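Local coordinates for protein bacterial leucyl aminopeptidase (Legionella pneumophila, PDB 6ESL) that probably acts as a secreted zinc-dependent aminopeptidase of the M28 family, removing amino-terminal residues such as leucine from peptides during growth in host amoebas, at residues B[204-209]-B[381-386]; B[225-230]-B[250-255]; B[282-287]-B[346-351]; B[295-300]-B[373-378]; B[299-304]-B[326-331]. All coordinates share one frame; numbering follows the deposited sequence.

Overall arrangement
All five contacts lie within the M28 family region and reach one mixed beta sheet of eight strands. Contact 1 spans most of this region along the chain. Contacts 2 to 5 all close between its two segments: contact 2 first, then contact 5, contact 3 and contact 4. Contacts 1 and 4 share helix 373-391. Contacts 1, 2 and 3 meet in the middle, with centres about 9 to 10 Å apart. Contact 5 joins the outermost strand 324-327 to its neighbour 297-300, its centre about 19 Å from that of contact 2. Central strand ends and the loops after them thus bring zinc ligands together in contacts 1 and 3, while contact 5 lies at the dimer interface.

Contact 1 of 5, residues B[204-209]-B[381-386]; sequences IVIGAH and KLAVAF. With ZN (zinc ion), chain F.
The ring of Phe386 makes the main touch on strand 204-209. Its CE2 meets the CG2 methyl of Ile204 at 3.8 Å, and the two side chains cross obliquely. CG1 of Ile206 comes within 4.3 Å of Phe386 CD2, so the CD2-CE2 bond points between the two isoleucines, Ile204 CG2 on one side of the ring plane and Ile206 CG1 on the other. One helical turn earlier, the Ala383 CB methyl meets Ile206 CG2 at 4.2 Å. The side chains that meet are all apolar and buried; the backbone oxygen Val205 O lies 4.1 Å from Phe386 CE2. In Phe386, CG stands anti to the backbone N (chi1 -175°), which carries the ring towards the strand. In Ile204, CG2 is the branch anti to the backbone N and the one that reaches the ring. Ile204 and Ile206 point the same way because they alternate with Val205, which points to the other side of the sheet. The helix runs nearly antiparallel to the strand, at 164°, with the axes 9.6 Å apart. At the C-terminal end of the strand, His209 NE2 binds zinc at 2.2 Å. Asp222 and Asp284 bind the same ion, and Asp211 accepts a bond from ND1. This is the alpha/beta sandwich core of an M28 peptidase: strand 203-209 lies between strands 248-253 and 277-282, and helix 373-391 packs over it beside helices 220-239 and 306-320.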
# COMPACT_ATOMS: atom_id res chain seq x y z
N ILE B 204 1.55 19.28 -9.49
CA ILE B 204 1.84 18.68 -8.21
C ILE B 204 1.11 19.55 -7.21
O ILE B 204 1.30 20.73 -7.19
CB ILE B 204 3.33 18.75 -7.86
CG1 ILE B 204 4.17 17.88 -8.76
CG2 ILE B 204 3.57 18.35 -6.44
CD1 ILE B 204 3.55 16.55 -9.11
N VAL B 205 0.29 18.97 -6.36
CA VAL B 205 -0.48 19.74 -5.41
C VAL B 205 -0.17 19.44 -3.93
O VAL B 205 -0.09 18.31 -3.58
CB VAL B 205 -1.97 19.49 -5.63
CG1 VAL B 205 -2.81 20.23 -4.63
CG2 VAL B 205 -2.41 19.73 -7.05
N ILE B 206 0.01 20.46 -3.11
CA ILE B 206 0.25 20.32 -1.70
C ILE B 206 -0.82 21.08 -0.98
O ILE B 206 -0.96 22.24 -1.18
CB ILE B 206 1.62 20.89 -1.31
CG1 ILE B 206 2.74 20.10 -1.93
CG2 ILE B 206 1.81 20.89 0.18
CD1 ILE B 206 3.31 20.73 -3.15
N GLY B 207 -1.54 20.43 -0.09
CA GLY B 207 -2.65 21.05 0.60
C GLY B 207 -2.71 20.91 2.09
O GLY B 207 -2.02 20.05 2.68
N ALA B 208 -3.63 21.67 2.66
CA ALA B 208 -3.98 21.67 4.08
C ALA B 208 -5.35 22.38 4.15
O ALA B 208 -5.72 23.09 3.18
CB ALA B 208 -2.94 22.53 4.86
N HIS B 209 -6.03 22.33 5.25
CA HIS B 209 -7.28 23.00 5.42
C HIS B 209 -7.14 24.12 6.41
O HIS B 209 -6.50 23.96 7.37
CB HIS B 209 -8.46 22.06 5.68
CG HIS B 209 -8.50 21.40 7.00
ND1 HIS B 209 -9.18 21.90 8.07
CD2 HIS B 209 -8.01 20.22 7.41
CE1 HIS B 209 -9.08 21.07 9.08
NE2 HIS B 209 -8.37 20.06 8.70
N LYS B 381 9.37 19.72 5.76
CA LYS B 381 10.43 19.15 4.96
C LYS B 381 9.89 18.16 3.99
O LYS B 381 10.36 18.07 2.87
CB LYS B 381 11.47 18.47 5.86
CG LYS B 381 12.34 19.51 6.59
CD LYS B 381 13.38 18.91 7.48
CE LYS B 381 13.99 20.05 8.24
NZ LYS B 381 15.16 19.70 9.05
N LEU B 382 8.96 17.35 4.44
CA LEU B 382 8.36 16.36 3.56
C LEU B 382 7.67 17.04 2.37
O LEU B 382 7.78 16.55 1.25
CB LEU B 382 7.41 15.43 4.34
CG LEU B 382 6.68 14.34 3.56
CD1 LEU B 382 7.64 13.46 2.78
CD2 LEU B 382 5.78 13.44 4.45
N ALA B 383 6.93 18.13 2.63
CA ALA B 383 6.23 18.86 1.55
C ALA B 383 7.27 19.37 0.52
O ALA B 383 7.03 19.26 -0.69
CB ALA B 383 5.45 20.04 2.11
N VAL B 384 8.33 20.01 1.05
CA VAL B 384 9.43 20.52 0.18
C VAL B 384 10.03 19.41 -0.68
O VAL B 384 10.22 19.57 -1.89
CB VAL B 384 10.55 21.25 0.97
CG1 VAL B 384 11.79 21.58 0.11
CG2 VAL B 384 10.00 22.53 1.50
N ALA B 385 10.28 18.26 -0.06
CA ALA B 385 10.91 17.16 -0.79
C ALA B 385 9.97 16.58 -1.86
O ALA B 385 10.41 16.29 -2.98
CB ALA B 385 11.37 16.09 0.17
N PHE B 386 8.70 16.39 -1.53
CA PHE B 386 7.69 15.97 -2.45
C PHE B 386 7.57 16.93 -3.66
O PHE B 386 7.58 16.52 -4.80
CB PHE B 386 6.34 15.95 -1.66
CG PHE B 386 5.16 15.42 -2.40
CD1 PHE B 386 4.87 14.04 -2.37
CD2 PHE B 386 4.27 16.27 -3.05
CE1 PHE B 386 3.74 13.52 -3.02
CE2 PHE B 386 3.13 15.75 -3.71
CZ PHE B 386 2.89 14.38 -3.70
ZN ZN F . -8.15 18.30 9.94
O HOH W 1 -7.98 16.41 11.03

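Contact 2 of 5, residues B[225-230]-B[250-255]; sequences SGSSSI and FIWYAA
The Trp252 indole carries Ile230 CD1 over one face and Ser227 O at its edge. The methyl makes a CH-pi contact, 3.8 Å from the centroid of the five-membered ring and displaced towards the rim. Ser227 O lies in the ring plane, where NE1 points. The contact closes a beta-alpha-beta unit: helix 220-239 follows strand 203-209 and runs back against strand 248-253, at 161° to it. Phe250, on the same side of the strand, meets the backbone end of Ile230 obliquely, CE2 3.7 Å from Ile230 O and CD2 4.2 Å from Ile230 CB. Ile230 fits between two aromatic side chains. Its CG1 takes the crowded position between backbone N and carbonyl carbon (chi1 70°), with CD1 extended from it to the indole. Ile230 also touches Ile206 and Ala208 of the neighbouring strand, so its side chain packs between the helix and two strands. The Ser227 side chain packs on Trp252 CD1, while its hydroxyl is bonded to Asp223 O, one turn back in the helix. Helix and strand are joined by one direct hydrogen bond, from Trp252 NE1 to a lone pair of Ser227 O, 3.1 Å long and nearly straight at 174°.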
# COMPACT_ATOMS: atom_id res chain seq x y z
N SER B 225 -1.46 23.50 12.17
CA SER B 225 -0.13 22.91 12.01
C SER B 225 0.13 22.60 10.55
O SER B 225 1.16 23.00 10.00
CB SER B 225 -0.02 21.67 12.89
OG SER B 225 -0.96 20.64 12.51
N GLY B 226 -0.76 21.92 9.88
CA GLY B 226 -0.52 21.61 8.49
C GLY B 226 -0.47 22.86 7.62
O GLY B 226 0.38 22.98 6.72
N SER B 227 -1.43 23.74 7.87
CA SER B 227 -1.49 25.03 7.11
C SER B 227 -0.15 25.80 7.22
O SER B 227 0.34 26.39 6.22
CB SER B 227 -2.61 25.84 7.69
OG SER B 227 -3.88 25.34 7.41
N SER B 228 0.49 25.71 8.40
CA SER B 228 1.75 26.40 8.63
C SER B 228 2.95 25.71 8.10
O SER B 228 3.90 26.33 7.59
CB SER B 228 1.99 26.68 10.13
OG SER B 228 0.89 27.39 10.71
N SER B 229 2.97 24.39 8.30
CA SER B 229 4.00 23.60 7.66
C SER B 229 4.02 23.82 6.15
O SER B 229 5.10 23.91 5.60
CB SER B 229 3.81 22.07 7.97
OG SER B 229 3.99 21.71 9.32
N ILE B 230 2.86 23.82 5.46
CA ILE B 230 2.92 24.00 3.99
C ILE B 230 3.24 25.46 3.59
O ILE B 230 3.80 25.69 2.52
CB ILE B 230 1.71 23.46 3.20
CG1 ILE B 230 0.49 24.30 3.46
CG2 ILE B 230 1.48 21.95 3.53
CD1 ILE B 230 -0.58 24.03 2.42
N PHE B 250 0.12 25.15 -4.13
CA PHE B 250 -0.17 25.17 -2.73
C PHE B 250 -1.59 25.60 -2.44
O PHE B 250 -2.00 26.65 -2.85
CB PHE B 250 0.85 25.98 -1.89
CG PHE B 250 2.22 25.37 -1.86
CD1 PHE B 250 3.13 25.66 -2.91
CD2 PHE B 250 2.65 24.56 -0.79
CE1 PHE B 250 4.42 25.10 -2.87
CE2 PHE B 250 3.93 24.01 -0.74
CZ PHE B 250 4.81 24.26 -1.79
N ILE B 251 -2.36 24.76 -1.72
CA ILE B 251 -3.77 25.00 -1.58
C ILE B 251 -4.17 24.94 -0.13
O ILE B 251 -3.87 23.95 0.53
CB ILE B 251 -4.58 23.97 -2.43
CG1 ILE B 251 -4.06 23.95 -3.85
CG2 ILE B 251 -6.08 24.33 -2.38
CD1 ILE B 251 -4.90 23.24 -4.90
N TRP B 252 -4.94 25.93 0.34
CA TRP B 252 -5.53 25.90 1.63
C TRP B 252 -7.04 25.79 1.45
O TRP B 252 -7.69 26.74 1.03
CB TRP B 252 -5.18 27.09 2.45
CG TRP B 252 -3.67 27.17 2.85
CD1 TRP B 252 -3.12 26.80 4.03
CD2 TRP B 252 -2.56 27.61 2.03
NE1 TRP B 252 -1.76 26.99 4.02
CE2 TRP B 252 -1.40 27.48 2.81
CE3 TRP B 252 -2.45 28.08 0.71
CZ2 TRP B 252 -0.11 27.86 2.32
CZ3 TRP B 252 -1.14 28.42 0.22
CH2 TRP B 252 -0.02 28.31 1.02
N TYR B 253 -7.62 24.63 1.80
CA TYR B 253 -9.00 24.41 1.54
C TYR B 253 -9.88 25.03 2.61
O TYR B 253 -9.55 24.97 3.74
CB TYR B 253 -9.30 22.88 1.51
CG TYR B 253 -8.43 22.12 0.60
CD1 TYR B 253 -8.63 22.19 -0.82
CD2 TYR B 253 -7.43 21.29 1.09
CE1 TYR B 253 -7.86 21.41 -1.67
CE2 TYR B 253 -6.58 20.60 0.24
CZ TYR B 253 -6.81 20.64 -1.12
OH TYR B 253 -6.00 19.92 -1.95
N ALA B 254 -11.02 25.58 2.19
CA ALA B 254 -12.07 26.01 3.06
C ALA B 254 -12.92 24.81 3.50
O ALA B 254 -13.01 23.80 2.77
CB ALA B 254 -12.99 26.95 2.28
N ALA B 255 -13.56 24.94 4.68
CA ALA B 255 -14.70 24.15 5.01
C ALA B 255 -14.44 22.62 4.97
O ALA B 255 -15.33 21.82 4.65
CB ALA B 255 -15.91 24.52 4.09

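Contact 3 of 5, residues B[282-287]-B[346-351]; sequences QFDMTG and AAFPCE. With ZN (zinc ion), chain F.
Met285 O is gripped twice, by Glu351 N at 3.1 Å and by water 2 at 3.0 Å. The amide comes from above the carbonyl plane. Water 2 also donates to Pro349 O at 2.7 Å and accepts a weak bond from Asp284 N, so it bridges the two segments where they do not pair directly. At the start of the contact, Gln282 N bonds to Ala347 O, nearly along the C=O axis, as between parallel strands. At the other end, Glu351 CG takes the crowded position between backbone N and carbonyl carbon (chi1 62°), and OE1 accepts from Gly287 N at 2.9 Å through its anti lone pair. Tyr288 N is a second donor to OE1. The Glu351 carboxylate carbon lies close against Met285 CB. Phe348 turns its ring edge to Asp284 O, 3.4 Å from CE1; CE1 also lies 3.6 Å from Asp284 CB. Gln282 O is buried beside Phe348 CD1 and Pro349 CD with no hydrogen-bond partner. Asp284 CG stands anti to the backbone N (chi1 -180°), and both its oxygens bind zinc, OD1 at 2.4 Å and OD2 at 2.5 Å. His209, Asp222 and a water complete this zinc site. Ser334 bonds to OD2 as the second-shell partner of the carboxylate, while Phe348 packs against Asp284 CB. Bidentate binding and the serine bond should both favour the charged form of Asp284.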
# COMPACT_ATOMS: atom_id res chain seq x y z
N GLN B 282 -1.75 15.72 1.14
CA GLN B 282 -2.52 16.45 2.12
C GLN B 282 -1.78 16.46 3.47
O GLN B 282 -1.38 15.40 4.00
CB GLN B 282 -3.90 15.82 2.26
CG GLN B 282 -4.81 16.31 3.39
CD GLN B 282 -5.31 17.71 3.18
OE1 GLN B 282 -5.00 18.36 2.17
NE2 GLN B 282 -6.18 18.16 4.11
N PHE B 283 -1.68 17.66 4.02
CA PHE B 283 -1.16 17.87 5.40
C PHE B 283 -2.26 18.30 6.34
O PHE B 283 -2.73 19.49 6.30
CB PHE B 283 0.00 18.84 5.38
CG PHE B 283 1.20 18.32 4.67
CD1 PHE B 283 2.16 17.55 5.34
CD2 PHE B 283 1.37 18.54 3.34
CE1 PHE B 283 3.25 17.01 4.67
CE2 PHE B 283 2.47 18.07 2.69
CZ PHE B 283 3.38 17.23 3.35
N ASP B 284 -2.74 17.30 7.09
CA ASP B 284 -3.74 17.49 8.10
C ASP B 284 -3.18 16.93 9.40
O ASP B 284 -3.12 15.72 9.61
CB ASP B 284 -5.02 16.75 7.73
CG ASP B 284 -6.12 16.93 8.76
OD1 ASP B 284 -5.88 17.62 9.77
OD2 ASP B 284 -7.22 16.36 8.57
N MET B 285 -2.76 17.84 10.25
CA MET B 285 -2.25 17.57 11.58
C MET B 285 -0.79 17.10 11.45
O MET B 285 -0.45 15.95 11.06
CB MET B 285 -3.12 16.67 12.46
CG MET B 285 -4.55 17.09 12.49
SD MET B 285 -5.63 16.14 13.53
CE MET B 285 -5.40 14.47 12.93
N THR B 286 0.08 18.04 11.77
CA THR B 286 1.54 17.86 11.62
C THR B 286 2.35 18.14 12.89
O THR B 286 3.60 18.13 12.87
CB THR B 286 2.07 18.81 10.52
OG1 THR B 286 1.95 20.16 10.92
CG2 THR B 286 1.44 18.54 9.17
N GLY B 287 1.66 18.36 14.00
CA GLY B 287 2.37 18.79 15.21
C GLY B 287 2.29 18.02 16.50
O GLY B 287 3.09 18.24 17.38
N ALA B 346 -3.24 10.51 -4.63
CA ALA B 346 -3.25 11.36 -3.47
C ALA B 346 -2.78 10.61 -2.27
O ALA B 346 -3.01 9.38 -2.13
CB ALA B 346 -4.65 11.92 -3.24
N ALA B 347 -2.09 11.31 -1.40
CA ALA B 347 -1.47 10.66 -0.23
C ALA B 347 -1.60 11.59 0.97
O ALA B 347 -1.74 12.81 0.78
CB ALA B 347 -0.02 10.36 -0.48
N PHE B 348 -1.51 10.97 2.17
CA PHE B 348 -1.82 11.63 3.43
C PHE B 348 -0.85 11.11 4.53
O PHE B 348 -1.09 10.07 5.18
CB PHE B 348 -3.28 11.42 3.81
CG PHE B 348 -3.69 12.01 5.13
CD1 PHE B 348 -3.11 13.15 5.64
CD2 PHE B 348 -4.67 11.42 5.89
CE1 PHE B 348 -3.48 13.62 6.92
CE2 PHE B 348 -5.07 11.91 7.15
CZ PHE B 348 -4.51 13.06 7.64
N PRO B 349 0.25 11.85 4.76
CA PRO B 349 1.04 11.58 5.93
C PRO B 349 0.51 12.37 7.13
O PRO B 349 -0.03 13.48 6.92
CB PRO B 349 2.39 12.12 5.53
CG PRO B 349 2.07 13.30 4.62
CD PRO B 349 0.73 13.04 4.02
N CYS B 350 0.65 11.84 8.35
CA CYS B 350 0.03 12.44 9.52
C CYS B 350 0.81 12.21 10.79
O CYS B 350 1.70 11.39 10.87
CB CYS B 350 -1.47 11.94 9.65
SG CYS B 350 -2.52 12.70 10.90
N GLU B 351 0.55 13.09 11.72
CA GLU B 351 1.32 13.22 12.95
C GLU B 351 1.23 12.02 13.89
O GLU B 351 2.18 11.77 14.66
CB GLU B 351 0.88 14.47 13.74
CG GLU B 351 -0.61 14.39 14.17
CD GLU B 351 -1.19 15.64 14.85
OE1 GLU B 351 -0.62 16.70 14.65
OE2 GLU B 351 -2.20 15.48 15.58
ZN ZN F . -8.15 18.30 9.94
O HOH W 2 -0.50 15.87 8.05
O HOH W 1 -7.98 16.41 11.03

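Contact 4 of 5, residues B[295-300]-B[373-378]; sequences PTMWVF and LEHMTN
Strand 297-300 of the central mixed sheet, and the loop that leads into it, meet the first turns of the C-terminal helix 373-391. The link is thin and uses few side chains. His375 points its ring edge at the loop. Thr296 O lies in the ring plane, and NE2 donates to it at 3.4 Å. The bond is weak because it is long, but it is nearly straight, at 167°. Pro295 O is also near the edge of the ring, farther from NE2. His375 chi1 is -141°, away from the usual staggered positions. Phe379, one turn on, meets this ring edge-to-face, and Arg289 also touches the side chain. Beside the histidine, Met297 reaches across to Asn378. Its chain is extended to SD and then bends at chi3 (81°). SD lies 4.0 Å from Asn378 CB, and CE is 3.9 Å from Asn378 O. The two side chains cross obliquely. Ile320 of helix 306-320 packs on both Met297 and Asn378. Within the helix, Leu373 O accepts two bonds, from Thr377 N and from Thr377 OG1 at 2.8 Å, the usual way a threonine hydroxyl bonds back one turn. Thr377 OG1 also bonds to Ser130, and Glu374 forms a salt bridge with Arg289. These partners tie the first turns to helix 130-142 and to the loop of Arg289. The contact sets a helix start lightly against the entry to a sheet strand, helix against sheet, as in the three-layer alpha/beta/alpha sandwich of M28 peptidases.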
# COMPACT_ATOMS: atom_id res chain seq x y z
N PRO B 295 9.61 10.17 17.01
CA PRO B 295 9.35 11.06 15.88
C PRO B 295 8.71 10.42 14.65
O PRO B 295 8.69 11.03 13.61
CB PRO B 295 10.76 11.54 15.57
CG PRO B 295 11.62 10.25 15.75
CD PRO B 295 10.95 9.54 16.91
N THR B 296 8.24 9.16 14.76
CA THR B 296 7.54 8.46 13.72
C THR B 296 6.50 9.32 13.00
O THR B 296 5.73 10.08 13.65
CB THR B 296 6.82 7.24 14.36
OG1 THR B 296 7.77 6.34 14.97
CG2 THR B 296 5.99 6.45 13.32
N MET B 297 6.47 9.21 11.69
CA MET B 297 5.46 9.82 10.86
C MET B 297 4.61 8.71 10.25
O MET B 297 5.10 7.67 9.94
CB MET B 297 6.12 10.73 9.77
CG MET B 297 6.89 11.91 10.41
SD MET B 297 8.03 12.71 9.21
CE MET B 297 6.82 13.72 8.41
N TRP B 298 3.32 8.97 10.09
CA TRP B 298 2.31 7.96 9.76
C TRP B 298 1.80 8.17 8.34
O TRP B 298 1.45 9.27 7.98
CB TRP B 298 1.18 8.02 10.80
CG TRP B 298 1.64 7.56 12.12
CD1 TRP B 298 2.29 8.35 13.10
CD2 TRP B 298 1.51 6.25 12.71
NE1 TRP B 298 2.55 7.58 14.19
CE2 TRP B 298 2.06 6.31 14.01
CE3 TRP B 298 0.91 5.06 12.31
CZ2 TRP B 298 2.11 5.24 14.85
CZ3 TRP B 298 0.92 3.97 13.21
CH2 TRP B 298 1.50 4.08 14.44
N VAL B 299 1.73 7.11 7.55
CA VAL B 299 1.19 7.16 6.23
C VAL B 299 -0.16 6.49 6.29
O VAL B 299 -0.25 5.27 6.70
CB VAL B 299 2.17 6.48 5.22
CG1 VAL B 299 1.60 6.39 3.81
CG2 VAL B 299 3.44 7.30 5.09
N PHE B 300 -1.20 7.20 5.87
CA PHE B 300 -2.56 6.72 5.88
C PHE B 300 -2.87 5.93 4.61
O PHE B 300 -2.58 6.32 3.52
CB PHE B 300 -3.61 7.77 6.22
CG PHE B 300 -3.68 8.01 7.68
CD1 PHE B 300 -2.58 8.58 8.36
CD2 PHE B 300 -4.66 7.43 8.46
CE1 PHE B 300 -2.53 8.67 9.77
CE2 PHE B 300 -4.62 7.51 9.89
CZ PHE B 300 -3.60 8.19 10.52
N LEU B 373 7.40 21.32 17.65
CA LEU B 373 7.84 22.09 16.49
C LEU B 373 8.75 21.29 15.60
O LEU B 373 8.70 21.47 14.38
CB LEU B 373 8.48 23.44 16.92
CG LEU B 373 9.05 24.33 15.84
CD1 LEU B 373 7.95 24.65 14.84
CD2 LEU B 373 9.54 25.62 16.57
N GLU B 374 9.50 20.35 16.16
CA GLU B 374 10.33 19.51 15.34
C GLU B 374 9.41 18.65 14.40
O GLU B 374 9.73 18.48 13.27
CB GLU B 374 11.17 18.58 16.19
CG GLU B 374 12.10 17.73 15.38
CD GLU B 374 12.98 16.85 16.24
OE1 GLU B 374 13.99 17.38 16.73
OE2 GLU B 374 12.66 15.67 16.45
N HIS B 375 8.31 18.14 14.92
CA HIS B 375 7.36 17.35 14.11
C HIS B 375 6.80 18.21 12.96
O HIS B 375 6.87 17.85 11.85
CB HIS B 375 6.21 16.92 14.99
CG HIS B 375 5.71 15.53 14.71
ND1 HIS B 375 4.41 15.14 14.92
CD2 HIS B 375 6.37 14.42 14.30
CE1 HIS B 375 4.28 13.87 14.63
NE2 HIS B 375 5.45 13.41 14.25
N MET B 376 6.38 19.42 13.26
CA MET B 376 5.83 20.32 12.25
C MET B 376 6.85 20.64 11.20
O MET B 376 6.55 20.74 10.06
CB MET B 376 5.30 21.61 12.87
CG MET B 376 4.06 21.42 13.70
SD MET B 376 3.17 22.87 14.24
CE MET B 376 4.23 23.51 15.52
N THR B 377 8.07 20.81 11.64
CA THR B 377 9.21 21.07 10.71
C THR B 377 9.47 19.86 9.78
O THR B 377 9.71 19.99 8.58
CB THR B 377 10.49 21.46 11.52
OG1 THR B 377 10.21 22.61 12.31
CG2 THR B 377 11.60 21.73 10.67
N ASN B 378 9.38 18.67 10.34
CA ASN B 378 9.54 17.44 9.56
C ASN B 378 8.50 17.29 8.46
O ASN B 378 8.82 16.90 7.34
CB ASN B 378 9.56 16.20 10.50
CG ASN B 378 10.90 16.00 11.21
OD1 ASN B 378 11.01 15.17 12.20
ND2 ASN B 378 11.94 16.74 10.77

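Contact 5 of 5, residues B[299-304]-B[326-331]; sequences VFTDYT and YSRCGY
Both carboxylate oxygens of Asp302 accept from backbone amides of the facing loop. OD1 accepts from Cys329 N at 3.0 Å, from above the carboxylate plane. OD2 accepts from Gly330 N through its syn lone pair, at a very short 2.5 Å, and bonds to Ser106 of the second subunit. CG sits in the crowded position between backbone N and carbonyl carbon (chi1 69°), turning the carboxylate to these amides. Before this loop the segments pair as parallel strands, Val299 with Tyr326 and Phe300 with Ser327. Ser327 N donates to Val299 O at 3.2 Å, and Thr301 N to Ser327 O at 2.9 Å. Thr304 OG1 closes the turn onto a lone pair of Phe300 O. The Phe300 ring takes Ser327 CB over one face, and its CE2 meets Cys329 CB at 3.5 Å. Cys329 SG lies obliquely to this ring and is disulfide-bonded to Cys333. Ser327 OG bonds to Phe354 N. Tyr303 packs obliquely on Tyr331, while its hydroxyl bonds to Gly104 and Ser106 of the second subunit. The contact closes the beta-alpha-beta unit around helix 306-320. With two amides and a serine at its carboxylate, Asp302 is probably ionised and links the loop to the dimer interface.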
# COMPACT_ATOMS: atom_id res chain seq x y z
N VAL B 299 1.73 7.11 7.55
CA VAL B 299 1.19 7.16 6.23
C VAL B 299 -0.16 6.49 6.29
O VAL B 299 -0.25 5.27 6.70
CB VAL B 299 2.17 6.48 5.22
CG1 VAL B 299 1.60 6.39 3.81
CG2 VAL B 299 3.44 7.30 5.09
N PHE B 300 -1.20 7.20 5.87
CA PHE B 300 -2.56 6.72 5.88
C PHE B 300 -2.87 5.93 4.61
O PHE B 300 -2.58 6.32 3.52
CB PHE B 300 -3.61 7.77 6.22
CG PHE B 300 -3.68 8.01 7.68
CD1 PHE B 300 -2.58 8.58 8.36
CD2 PHE B 300 -4.66 7.43 8.46
CE1 PHE B 300 -2.53 8.67 9.77
CE2 PHE B 300 -4.62 7.51 9.89
CZ PHE B 300 -3.60 8.19 10.52
N THR B 301 -3.32 4.70 4.83
CA THR B 301 -3.60 3.76 3.76
C THR B 301 -5.03 3.69 3.23
O THR B 301 -5.28 2.97 2.25
CB THR B 301 -3.10 2.36 4.17
OG1 THR B 301 -3.90 1.88 5.26
CG2 THR B 301 -1.65 2.44 4.62
N ASP B 302 -5.97 4.41 3.85
CA ASP B 302 -7.35 4.41 3.35
C ASP B 302 -7.57 5.73 2.58
O ASP B 302 -7.14 6.81 3.01
CB ASP B 302 -8.42 4.01 4.35
CG ASP B 302 -8.60 5.01 5.41
OD1 ASP B 302 -7.72 5.88 5.57
OD2 ASP B 302 -9.64 4.91 6.10
N TYR B 303 -8.23 5.60 1.42
CA TYR B 303 -8.57 6.69 0.47
C TYR B 303 -7.36 7.39 -0.11
O TYR B 303 -7.39 8.59 -0.39
CB TYR B 303 -9.57 7.66 1.10
CG TYR B 303 -10.75 6.86 1.61
CD1 TYR B 303 -11.78 6.45 0.75
CD2 TYR B 303 -10.85 6.44 2.94
CE1 TYR B 303 -12.83 5.70 1.21
CE2 TYR B 303 -11.94 5.72 3.39
CZ TYR B 303 -12.90 5.32 2.52
OH TYR B 303 -13.96 4.59 3.02
N THR B 304 -6.32 6.61 -0.34
CA THR B 304 -5.08 7.16 -0.85
C THR B 304 -4.50 6.18 -1.93
O THR B 304 -4.79 5.02 -1.91
CB THR B 304 -4.01 7.27 0.23
OG1 THR B 304 -3.80 6.04 0.90
CG2 THR B 304 -4.36 8.37 1.31
N TYR B 326 1.97 2.98 9.64
CA TYR B 326 0.77 2.97 8.78
C TYR B 326 -0.52 2.89 9.59
O TYR B 326 -0.61 2.24 10.66
CB TYR B 326 0.81 1.75 7.82
CG TYR B 326 2.08 1.70 7.02
CD1 TYR B 326 2.28 2.45 5.87
CD2 TYR B 326 3.17 0.99 7.52
CE1 TYR B 326 3.53 2.46 5.21
CE2 TYR B 326 4.41 1.01 6.88
CZ TYR B 326 4.57 1.72 5.72
OH TYR B 326 5.83 1.67 5.07
N SER B 327 -1.52 3.63 9.11
CA SER B 327 -2.84 3.70 9.75
C SER B 327 -3.96 4.16 8.80
O SER B 327 -3.68 4.72 7.74
CB SER B 327 -2.80 4.62 10.98
OG SER B 327 -4.06 4.70 11.61
N ARG B 328 -5.18 3.90 9.21
CA ARG B 328 -6.38 4.22 8.45
C ARG B 328 -7.23 5.18 9.24
O ARG B 328 -7.30 5.06 10.41
CB ARG B 328 -7.17 2.96 8.18
CG ARG B 328 -6.47 1.99 7.26
CD ARG B 328 -7.40 0.87 6.85
NE ARG B 328 -7.08 -0.36 7.52
CZ ARG B 328 -7.82 -1.46 7.53
NH1 ARG B 328 -7.39 -2.52 8.19
NH2 ARG B 328 -8.99 -1.51 6.93
N CYS B 329 -7.88 6.12 8.57
CA CYS B 329 -8.68 7.08 9.29
C CYS B 329 -10.13 7.22 8.82
O CYS B 329 -10.88 7.95 9.37
CB CYS B 329 -7.96 8.42 9.28
SG CYS B 329 -7.94 9.10 7.62
N GLY B 330 -10.51 6.46 7.82
CA GLY B 330 -11.91 6.26 7.54
C GLY B 330 -12.46 7.20 6.50
O GLY B 330 -11.78 8.08 6.05
N TYR B 331 -13.71 6.98 6.13
CA TYR B 331 -14.37 7.73 5.09
C TYR B 331 -14.43 9.21 5.43
O TYR B 331 -14.71 9.56 6.51
CB TYR B 331 -15.78 7.20 4.90
CG TYR B 331 -16.58 7.88 3.84
CD1 TYR B 331 -16.34 7.67 2.52
CD2 TYR B 331 -17.58 8.73 4.18
CE1 TYR B 331 -17.07 8.29 1.55
CE2 TYR B 331 -18.32 9.35 3.23
CZ TYR B 331 -18.07 9.13 1.92
OH TYR B 331 -18.82 9.75 0.99